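Long-range contacts in extracellular haem-binding protein (Streptomyces reticuli, PDB 3FPW), which binds haem, probably degrades it, and in its oligomeric form engages a partner sensor kinase of a two-component system: residues A[84-89]-A[180-185]; A[113-118]-A[169-174]; A[125-130]-A[157-162]. All coordinates share one frame; numbering follows the deposited sequence.

Read from the N terminus, the three contacts open one after another and close in reverse order, each nested inside the last, and none cross. Residues 84-89, between helix 67-83 and strand 89-94, open interaction 1. Helix 112-126 then supplies residues 113-118 to interaction 2, and its last residues with the following link, 125-130, serve interaction 3. The innermost loop closes first, at strand 155-160. Strand 163-171, its neighbour in the antiparallel sheet, closes interaction 2, and helix 176-187 closes interaction 1. Interactions 1 and 2 touch where Ser-89 N approaches Ala-171 O, a probable hydrogen bond of 2.9 Å. The centres of interactions 2 and 3 are about 17 Å apart.

Interaction 1 of 3, residues A[84-89]-A[180-185]; sequences DGRHVS and EQYARA
Tyr-182 reaches from helix 176-187 into the turn formed by Asp-84, Arg-86 and Val-88, and almost the whole contact is made by its ring and hydroxyl. CB leaves the helix toward the turn, and CG stands beside the backbone N, anti to the carbonyl carbon (chi1 -55°). At the near end of the ring CD2 meets a methyl of Val-88, with CG1 4.3 Å away. Further out, CE2 lies 4.0 Å from both CB and CG of Arg-86, whose chain crosses the tyrosine at about a right angle. On the other rim CE1 comes within 3.2 Å of Asp-84 OD2, which sits at the ring edge and in its plane. The tip is gripped twice: Tyr-182 OH donates to the anti lone pair of Asp-84 OD2 at 2.9 Å and accepts from Arg-86 NH1 at 3.0 Å. The second bond is bent, 138° at the hydrogen, and the hydroxyl is tilted out of the guanidinium plane. A phenylalanine here would probably leave Asp-84 OD2 and Arg-86 NH1 without the hydroxyl that joins them, and the guanidinium freer to turn. The side chain of Arg-86 also lies about 3 Å from a bound iron(III) ion. The turn begins with a Schellman motif at Gly-85, which ends helix 67-83. Ala-81 of that helix touches Arg-86, Val-88 and Tyr-182, while Val-88 also packs on Val-170, so the tyrosine joins the two helices beside strand 163-171.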
loop_
_atom_site.group_PDB
_atom_site.type_symbol
_atom_site.label_atom_id
_atom_site.label_comp_id
_atom_site.label_asym_id
_atom_site.label_seq_id
_atom_site.Cartn_x
_atom_site.Cartn_y
_atom_site.Cartn_z
ATOM N N ASP A 84 21.408 -14.415 -26.236
ATOM C CA ASP A 84 20.370 -15.317 -26.732
ATOM C C ASP A 84 19.176 -14.598 -27.326
ATOM O O ASP A 84 18.202 -15.231 -27.729
ATOM C CB ASP A 84 19.862 -16.195 -25.601
ATOM C CG ASP A 84 20.902 -17.153 -25.098
ATOM O OD1 ASP A 84 22.029 -17.192 -25.659
ATOM O OD2 ASP A 84 20.580 -17.873 -24.138
ATOM N N GLY A 85 19.244 -13.282 -27.390
ATOM C CA GLY A 85 18.134 -12.493 -27.906
ATOM C C GLY A 85 16.950 -12.425 -26.961
ATOM O O GLY A 85 15.804 -12.262 -27.410
ATOM N N ARG A 86 17.208 -12.585 -25.664
ATOM C CA ARG A 86 16.165 -12.485 -24.644
ATOM C C ARG A 86 16.185 -11.107 -23.989
ATOM O O ARG A 86 17.208 -10.413 -23.996
ATOM C CB ARG A 86 16.296 -13.587 -23.572
ATOM C CG ARG A 86 15.368 -14.801 -23.760
ATOM C CD ARG A 86 15.608 -15.422 -25.109
ATOM N NE ARG A 86 14.732 -16.546 -25.468
ATOM C CZ ARG A 86 15.093 -17.819 -25.379
ATOM N NH1 ARG A 86 16.286 -18.136 -24.874
ATOM N NH2 ARG A 86 14.262 -18.784 -25.783
ATOM N N HIS A 87 15.044 -10.725 -23.430
ATOM C CA HIS A 87 14.869 -9.392 -22.854
ATOM C C HIS A 87 14.416 -9.546 -21.420
ATOM O O HIS A 87 13.293 -9.957 -21.189
ATOM C CB HIS A 87 13.787 -8.670 -23.659
ATOM C CG HIS A 87 14.061 -8.684 -25.121
ATOM N ND1 HIS A 87 14.951 -7.819 -25.709
ATOM C CD2 HIS A 87 13.607 -9.496 -26.107
ATOM C CE1 HIS A 87 15.021 -8.078 -27.006
ATOM N NE2 HIS A 87 14.218 -9.094 -27.269
ATOM N N VAL A 88 15.298 -9.260 -20.461
ATOM C CA VAL A 88 15.024 -9.637 -19.072
ATOM C C VAL A 88 15.279 -8.470 -18.154
ATOM O O VAL A 88 15.968 -7.516 -18.527
ATOM C CB VAL A 88 15.888 -10.825 -18.597
ATOM C CG1 VAL A 88 15.639 -12.063 -19.497
ATOM C CG2 VAL A 88 17.406 -10.459 -18.512
ATOM N N SER A 89 14.698 -8.529 -16.964
ATOM C CA SER A 89 15.128 -7.687 -15.870
ATOM C C SER A 89 15.896 -8.558 -14.895
ATOM O O SER A 89 15.632 -9.771 -14.774
ATOM C CB SER A 89 13.933 -7.040 -15.133
ATOM O OG SER A 89 13.205 -6.144 -15.963
ATOM N N GLU A 180 16.295 -18.803 -15.026
ATOM C CA GLU A 180 17.232 -19.293 -14.026
ATOM C C GLU A 180 18.597 -19.628 -14.624
ATOM O O GLU A 180 19.614 -19.500 -13.947
ATOM C CB GLU A 180 16.643 -20.458 -13.225
ATOM C CG GLU A 180 17.167 -20.484 -11.810
ATOM C CD GLU A 180 16.418 -21.475 -10.949
ATOM O OE1 GLU A 180 16.915 -22.609 -10.778
ATOM O OE2 GLU A 180 15.328 -21.121 -10.467
ATOM N N GLN A 181 18.620 -20.054 -15.889
ATOM C CA GLN A 181 19.881 -20.180 -16.625
ATOM C C GLN A 181 20.644 -18.860 -16.605
ATOM O O GLN A 181 21.845 -18.828 -16.340
ATOM C CB GLN A 181 19.606 -20.596 -18.072
ATOM C CG GLN A 181 20.830 -20.796 -18.965
ATOM C CD GLN A 181 20.448 -21.344 -20.347
ATOM O OE1 GLN A 181 20.545 -20.643 -21.353
ATOM N NE2 GLN A 181 19.988 -22.586 -20.387
ATOM N N TYR A 182 19.955 -17.764 -16.892
ATOM C CA TYR A 182 20.656 -16.479 -16.939
ATOM C C TYR A 182 21.063 -16.004 -15.542
ATOM O O TYR A 182 22.119 -15.377 -15.374
ATOM C CB TYR A 182 19.793 -15.424 -17.623
ATOM C CG TYR A 182 19.351 -15.849 -19.009
ATOM C CD1 TYR A 182 20.249 -16.436 -19.888
ATOM C CD2 TYR A 182 18.063 -15.629 -19.440
ATOM C CE1 TYR A 182 19.861 -16.824 -21.151
ATOM C CE2 TYR A 182 17.655 -16.010 -20.696
ATOM C CZ TYR A 182 18.567 -16.606 -21.554
ATOM O OH TYR A 182 18.185 -16.993 -22.826
ATOM N N ALA A 183 20.248 -16.313 -14.538
ATOM C CA ALA A 183 20.612 -16.009 -13.150
ATOM C C ALA A 183 21.904 -16.745 -12.778
ATOM O O ALA A 183 22.799 -16.170 -12.199
ATOM C CB ALA A 183 19.479 -16.392 -12.170
ATOM N N ARG A 184 21.988 -18.027 -13.128
ATOM C CA ARG A 184 23.189 -18.796 -12.862
ATOM C C ARG A 184 24.393 -18.237 -13.610
ATOM O O ARG A 184 25.512 -18.297 -13.105
ATOM C CB ARG A 184 22.988 -20.268 -13.242
ATOM C CG ARG A 184 22.069 -21.044 -12.286
ATOM C CD ARG A 184 22.179 -22.548 -12.543
ATOM N NE ARG A 184 21.884 -22.898 -13.929
ATOM C CZ ARG A 184 20.659 -23.163 -14.383
ATOM N NH1 ARG A 184 19.623 -23.124 -13.564
ATOM N NH2 ARG A 184 20.470 -23.490 -15.658
ATOM N N ALA A 185 24.182 -17.725 -14.822
ATOM C CA ALA A 185 25.264 -17.101 -15.584
ATOM C C ALA A 185 25.792 -15.854 -14.886
ATOM O O ALA A 185 26.989 -15.570 -14.915
ATOM C CB ALA A 185 24.787 -16.755 -16.996
#

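Interaction 2 of 3, residues A[113-118]-A[169-174]; sequences YESAER and GVAGAP. With PO4 (phosphate ion), chain E; PO4 (phosphate ion), chain D; PO4 (phosphate ion), chain G.
Gly-172 N donates a nearly straight hydrogen bond (166°) to O1 of the chain D phosphate ion at 2.7 Å, and Ser-115, on the helix, approaches the same ion. Ser-115 OG comes 3.2 Å from phosphate O3; this bond is weak, and unsettled, since O4 is also within reach and the serine has two conformers. The phosphate, probably taken up from the crystallisation liquor, thus lies close to both segments where the strand ends. Away from the ion the two backbones pack closely, without a hydrogen bond between them. Helix 113-118 and strand 169-171 run nearly antiparallel, at 152° between their directions, with axes only 6.0 Å apart. Such closeness rests on small residues. Gly-169 CA lies against the carbonyl of Ala-116 in a CA-H...O contact, 3.5 Å from Ala-116 O, and a side chain at the glycine would run straight into that oxygen. Ala-116 CB fits beside the strand backbone, against Gly-169 O and Val-170 CA. Ala-171 in turn points its methyl at the helix, where CB lies 3.7 Å from Ala-116 N and also touches Ser-115. Arg-118 leads away from the strand along an extended chain; its NE bonds O2 of the chain E phosphate at 3.0 Å, while NH1 and NH2 hold two oxygens of the chain G phosphate, NH1 to O1 at 2.9 Å. Pro-147 of a neighbouring subunit packs on Arg-118. Val-170, pointing the other way, meets Ala-183 of helix 176-187. The contact packs helix 112-126 on one face of the antiparallel sheet, with helix 176-187 on the other, a helix-sheet-helix layering in this HbpS-like domain of the GAF clan.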
loop_
_atom_site.group_PDB
_atom_site.type_symbol
_atom_site.label_atom_id
_atom_site.label_comp_id
_atom_site.label_asym_id
_atom_site.label_seq_id
_atom_site.Cartn_x
_atom_site.Cartn_y
_atom_site.Cartn_z
ATOM N N TYR A 113 10.245 -6.698 -13.813
ATOM C CA TYR A 113 11.096 -5.977 -12.892
ATOM C C TYR A 113 10.836 -6.428 -11.458
ATOM O O TYR A 113 11.762 -6.890 -10.753
ATOM C CB TYR A 113 10.823 -4.482 -13.041
ATOM C CG TYR A 113 11.756 -3.612 -12.267
ATOM C CD1 TYR A 113 11.381 -3.125 -11.036
ATOM C CD2 TYR A 113 13.011 -3.233 -12.784
ATOM C CE1 TYR A 113 12.216 -2.314 -10.312
ATOM C CE2 TYR A 113 13.843 -2.398 -12.058
ATOM C CZ TYR A 113 13.434 -1.959 -10.817
ATOM O OH TYR A 113 14.202 -1.120 -10.052
ATOM N N GLU A 114 9.565 -6.375 -11.041
ATOM C CA GLU A 114 9.193 -6.859 -9.702
ATOM C C GLU A 114 9.351 -8.368 -9.576
ATOM O O GLU A 114 9.711 -8.869 -8.516
ATOM C CB GLU A 114 7.793 -6.393 -9.311
ATOM C CG GLU A 114 7.737 -4.860 -9.131
ATOM C CD GLU A 114 6.442 -4.392 -8.471
ATOM O OE1 GLU A 114 5.856 -5.174 -7.693
ATOM O OE2 GLU A 114 6.039 -3.226 -8.701
ATOM N N SER A 115 9.076 -9.092 -10.661
ATOM C CA SER A 115 9.235 -10.538 -10.660
ATOM C C SER A 115 10.683 -10.892 -10.328
ATOM O O SER A 115 10.926 -11.754 -9.504
ATOM C CB SER A 115 8.834 -11.125 -12.015
ATOM O OG SER A 115 8.982 -12.541 -12.040
ATOM N N ALA A 116 11.637 -10.220 -10.967
ATOM C CA ALA A 116 13.056 -10.495 -10.733
ATOM C C ALA A 116 13.433 -10.191 -9.281
ATOM O O ALA A 116 14.101 -11.003 -8.613
ATOM C CB ALA A 116 13.907 -9.686 -11.664
ATOM N N GLU A 117 12.946 -9.058 -8.773
ATOM C CA GLU A 117 13.214 -8.690 -7.386
ATOM C C GLU A 117 12.705 -9.735 -6.410
ATOM O O GLU A 117 13.420 -10.141 -5.481
ATOM C CB GLU A 117 12.556 -7.357 -7.060
ATOM C CG GLU A 117 13.372 -6.145 -7.317
ATOM C CD GLU A 117 12.782 -4.944 -6.588
ATOM O OE1 GLU A 117 11.597 -4.657 -6.857
ATOM O OE2 GLU A 117 13.475 -4.318 -5.739
ATOM N N ARG A 118 11.466 -10.174 -6.602
ATOM C CA ARG A 118 10.881 -11.136 -5.680
ATOM C C ARG A 118 11.555 -12.491 -5.761
ATOM O O ARG A 118 11.712 -13.152 -4.737
ATOM C CB ARG A 118 9.380 -11.245 -5.885
ATOM C CG ARG A 118 8.698 -9.958 -5.508
ATOM C CD ARG A 118 7.189 -10.086 -5.613
ATOM N NE ARG A 118 6.562 -8.951 -4.942
ATOM C CZ ARG A 118 5.667 -9.059 -3.975
ATOM N NH1 ARG A 118 5.226 -10.264 -3.585
ATOM N NH2 ARG A 118 5.179 -7.956 -3.429
ATOM N N GLY A 169 17.994 -12.656 -9.203
ATOM C CA GLY A 169 16.712 -13.007 -9.809
ATOM C C GLY A 169 16.584 -12.451 -11.213
ATOM O O GLY A 169 17.032 -11.358 -11.489
ATOM N N VAL A 170 16.001 -13.240 -12.120
ATOM C CA VAL A 170 15.851 -12.845 -13.521
ATOM C C VAL A 170 14.451 -13.148 -13.933
ATOM O O VAL A 170 13.890 -14.183 -13.535
ATOM C CB VAL A 170 16.815 -13.630 -14.434
ATOM C CG1 VAL A 170 16.597 -13.280 -15.931
ATOM C CG2 VAL A 170 18.237 -13.306 -14.033
ATOM N N ALA A 171 13.870 -12.249 -14.698
ATOM C CA ALA A 171 12.524 -12.506 -15.211
ATOM C C ALA A 171 12.372 -11.901 -16.591
ATOM O O ALA A 171 13.099 -10.969 -16.931
ATOM C CB ALA A 171 11.482 -11.904 -14.230
ATOM N N GLY A 172 11.489 -12.460 -17.422
ATOM C CA GLY A 172 11.269 -11.884 -18.753
ATOM C C GLY A 172 11.548 -12.843 -19.894
ATOM O O GLY A 172 11.142 -12.578 -21.025
ATOM N N ALA A 173 12.242 -13.949 -19.615
ATOM C CA ALA A 173 12.463 -14.970 -20.643
ATOM C C ALA A 173 11.195 -15.807 -20.818
ATOM O O ALA A 173 10.263 -15.734 -20.003
ATOM C CB ALA A 173 13.645 -15.875 -20.290
ATOM N N PRO A 174 11.157 -16.615 -21.882
ATOM C CA PRO A 174 9.941 -17.355 -22.171
ATOM C C PRO A 174 9.611 -18.445 -21.161
ATOM O O PRO A 174 8.493 -18.973 -21.160
ATOM C CB PRO A 174 10.227 -17.984 -23.537
ATOM C CG PRO A 174 11.325 -17.252 -24.111
ATOM C CD PRO A 174 12.117 -16.653 -23.003
HETATM P P PO4 E . 8.843 -6.038 -4.435
HETATM O O1 PO4 E . 10.267 -6.187 -4.920
HETATM O O2 PO4 E . 7.860 -6.357 -5.548
HETATM O O3 PO4 E . 8.601 -6.985 -3.279
HETATM O O4 PO4 E . 8.643 -4.607 -3.974
HETATM P P PO4 D . 8.676 -14.214 -15.565
HETATM O O1 PO4 D . 9.935 -14.377 -16.409
HETATM O O2 PO4 D . 7.604 -15.045 -16.224
HETATM O O3 PO4 D . 8.993 -14.819 -14.235
HETATM O O4 PO4 D . 8.161 -12.772 -15.351
HETATM P P PO4 G . 3.442 -8.602 -0.702
HETATM O O1 PO4 G . 3.825 -10.009 -1.115
HETATM O O2 PO4 G . 2.647 -7.933 -1.802
HETATM O O3 PO4 G . 2.609 -8.687 0.558
HETATM O O4 PO4 G . 4.686 -7.786 -0.425
#

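Interaction 3 of 3, residues A[125-130]-A[157-162]; sequences SWNAPT and PVTAKG
Asn-127 and Pro-157 bring the two backbones together, their CA atoms 5.5 Å apart. Asn-127, the first residue past helix 112-126, has a positive phi (phi 52°, psi 50°); the chain then runs extended through Ala-128 to Pro-129, the N-cap position of helix 130-135. Opposite it lies strand 157-160, followed by a turn through Lys-161 and Gly-162. No direct hydrogen bond joins the segments, which meet by side-chain packing, partly on backbone, and through one water. Pro-157 lies with its ring against the peptides of Asn-127 and Ala-128: CG is 3.5 Å from Ala-128 N, and CD is 3.5 Å from Ala-128 C. CD also meets the ring of Pro-129, CD to CD, at 4.2 Å. In Asn-127 CG is anti to the backbone N (chi1 -169°); the amide beyond it crosses Pro-157 and Thr-159 at about a right angle. Its OD1 touches carbon on both, 3.5 Å from Pro-157 CB and 3.5 Å from Thr-159 CG2. The other branch of the amide acts through water: ND2 donates to a water 3.0 Å away, which in turn donates to Gly-162 O. This bridge spans the distance between the helix end and the turn after the strand, which the two polar groups do not close directly. Thr-159 OG1 forms a weak hydrogen bond to Val-52 O of a neighbouring subunit, whose strand pairs in parallel with Val-158 and Thr-159, so the sheet continues across the interface. Within the chain, Asn-127 also touches Pro-164 of strand 163-171 and Pro-129 touches Glu-180 of helix 176-187, so the link between helices 112-126 and 130-135 is packed against strand 155-160, outermost of the sheet within this chain.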
loop_
_atom_site.group_PDB
_atom_site.type_symbol
_atom_site.label_atom_id
_atom_site.label_comp_id
_atom_site.label_asym_id
_atom_site.label_seq_id
_atom_site.Cartn_x
_atom_site.Cartn_y
_atom_site.Cartn_z
ATOM N N SER A 125 16.303 -15.927 0.822
ATOM C CA SER A 125 15.594 -16.251 2.057
ATOM C C SER A 125 15.711 -17.719 2.443
ATOM O O SER A 125 15.832 -18.032 3.633
ATOM C CB SER A 125 14.121 -15.877 1.954
ATOM O OG SER A 125 13.960 -14.470 1.964
ATOM N N TRP A 126 15.656 -18.607 1.453
ATOM C CA TRP A 126 15.743 -20.052 1.714
ATOM C C TRP A 126 17.065 -20.668 1.271
ATOM O O TRP A 126 17.281 -21.874 1.439
ATOM C CB TRP A 126 14.540 -20.809 1.106
ATOM C CG TRP A 126 13.300 -20.680 1.944
ATOM C CD1 TRP A 126 12.938 -21.468 3.008
ATOM C CD2 TRP A 126 12.261 -19.705 1.801
ATOM N NE1 TRP A 126 11.746 -21.040 3.534
ATOM C CE2 TRP A 126 11.310 -19.954 2.817
ATOM C CE3 TRP A 126 12.046 -18.639 0.924
ATOM C CZ2 TRP A 126 10.147 -19.190 2.960
ATOM C CZ3 TRP A 126 10.884 -17.870 1.076
ATOM C CH2 TRP A 126 9.960 -18.151 2.091
ATOM N N ASN A 127 17.974 -19.842 0.748
ATOM C CA ASN A 127 19.255 -20.338 0.266
ATOM C C ASN A 127 19.082 -21.501 -0.709
ATOM O O ASN A 127 19.742 -22.550 -0.592
ATOM C CB ASN A 127 20.175 -20.724 1.423
ATOM C CG ASN A 127 21.578 -20.985 0.965
ATOM O OD1 ASN A 127 22.012 -20.457 -0.062
ATOM N ND2 ASN A 127 22.324 -21.788 1.737
ATOM N N ALA A 128 18.219 -21.298 -1.689
ATOM C CA ALA A 128 17.889 -22.359 -2.649
ATOM C C ALA A 128 17.398 -21.716 -3.928
ATOM O O ALA A 128 16.777 -20.653 -3.879
ATOM C CB ALA A 128 16.791 -23.269 -2.074
ATOM N N PRO A 129 17.619 -22.370 -5.072
ATOM C CA PRO A 129 17.087 -21.873 -6.348
ATOM C C PRO A 129 15.559 -21.869 -6.309
ATOM O O PRO A 129 14.963 -22.768 -5.715
ATOM C CB PRO A 129 17.581 -22.903 -7.368
ATOM C CG PRO A 129 18.643 -23.704 -6.681
ATOM C CD PRO A 129 18.328 -23.658 -5.217
ATOM N N THR A 130 14.911 -20.877 -6.914
ATOM C CA THR A 130 13.468 -20.813 -6.802
ATOM C C THR A 130 12.781 -21.918 -7.596
ATOM O O THR A 130 11.648 -22.291 -7.287
ATOM C CB THR A 130 12.883 -19.431 -7.213
ATOM O OG1 THR A 130 13.390 -19.050 -8.493
ATOM C CG2 THR A 130 13.244 -18.355 -6.163
ATOM N N PRO A 157 20.668 -18.513 -5.261
ATOM C CA PRO A 157 21.425 -17.893 -4.174
ATOM C C PRO A 157 22.930 -17.846 -4.405
ATOM O O PRO A 157 23.497 -18.613 -5.198
ATOM C CB PRO A 157 21.123 -18.802 -2.978
ATOM C CG PRO A 157 20.952 -20.160 -3.609
ATOM C CD PRO A 157 20.232 -19.881 -4.919
ATOM N N VAL A 158 23.561 -16.942 -3.676
ATOM C CA VAL A 158 25.007 -16.827 -3.670
ATOM C C VAL A 158 25.405 -16.865 -2.218
ATOM O O VAL A 158 24.756 -16.231 -1.366
ATOM C CB VAL A 158 25.464 -15.497 -4.303
ATOM C CG1 VAL A 158 26.941 -15.266 -4.067
ATOM C CG2 VAL A 158 25.129 -15.465 -5.824
ATOM N N THR A 159 26.452 -17.623 -1.908
ATOM C CA THR A 159 26.846 -17.769 -0.523
ATOM C C THR A 159 28.234 -17.233 -0.262
ATOM O O THR A 159 28.979 -16.912 -1.183
ATOM C CB THR A 159 26.853 -19.251 -0.071
ATOM O OG1 THR A 159 27.782 -19.976 -0.886
ATOM C CG2 THR A 159 25.455 -19.872 -0.189
ATOM N N ALA A 160 28.551 -17.132 1.021
ATOM C CA ALA A 160 29.899 -16.845 1.495
ATOM C C ALA A 160 30.033 -17.573 2.824
ATOM O O ALA A 160 29.172 -17.455 3.682
ATOM C CB ALA A 160 30.099 -15.330 1.667
ATOM N N LYS A 161 31.086 -18.377 2.968
ATOM C CA LYS A 161 31.292 -19.186 4.176
ATOM C C LYS A 161 30.124 -20.122 4.481
ATOM O O LYS A 161 29.798 -20.388 5.643
ATOM C CB LYS A 161 31.605 -18.297 5.382
ATOM C CG LYS A 161 32.844 -17.427 5.183
ATOM C CD LYS A 161 33.830 -17.566 6.361
ATOM C CE LYS A 161 33.490 -16.661 7.557
ATOM N NZ LYS A 161 34.326 -16.996 8.763
ATOM N N GLY A 162 29.495 -20.627 3.431
ATOM C CA GLY A 162 28.390 -21.531 3.603
ATOM C C GLY A 162 27.064 -20.858 3.888
ATOM O O GLY A 162 26.040 -21.528 3.922
HETATM O O HOH W 1 25.020 -23.122 1.517
#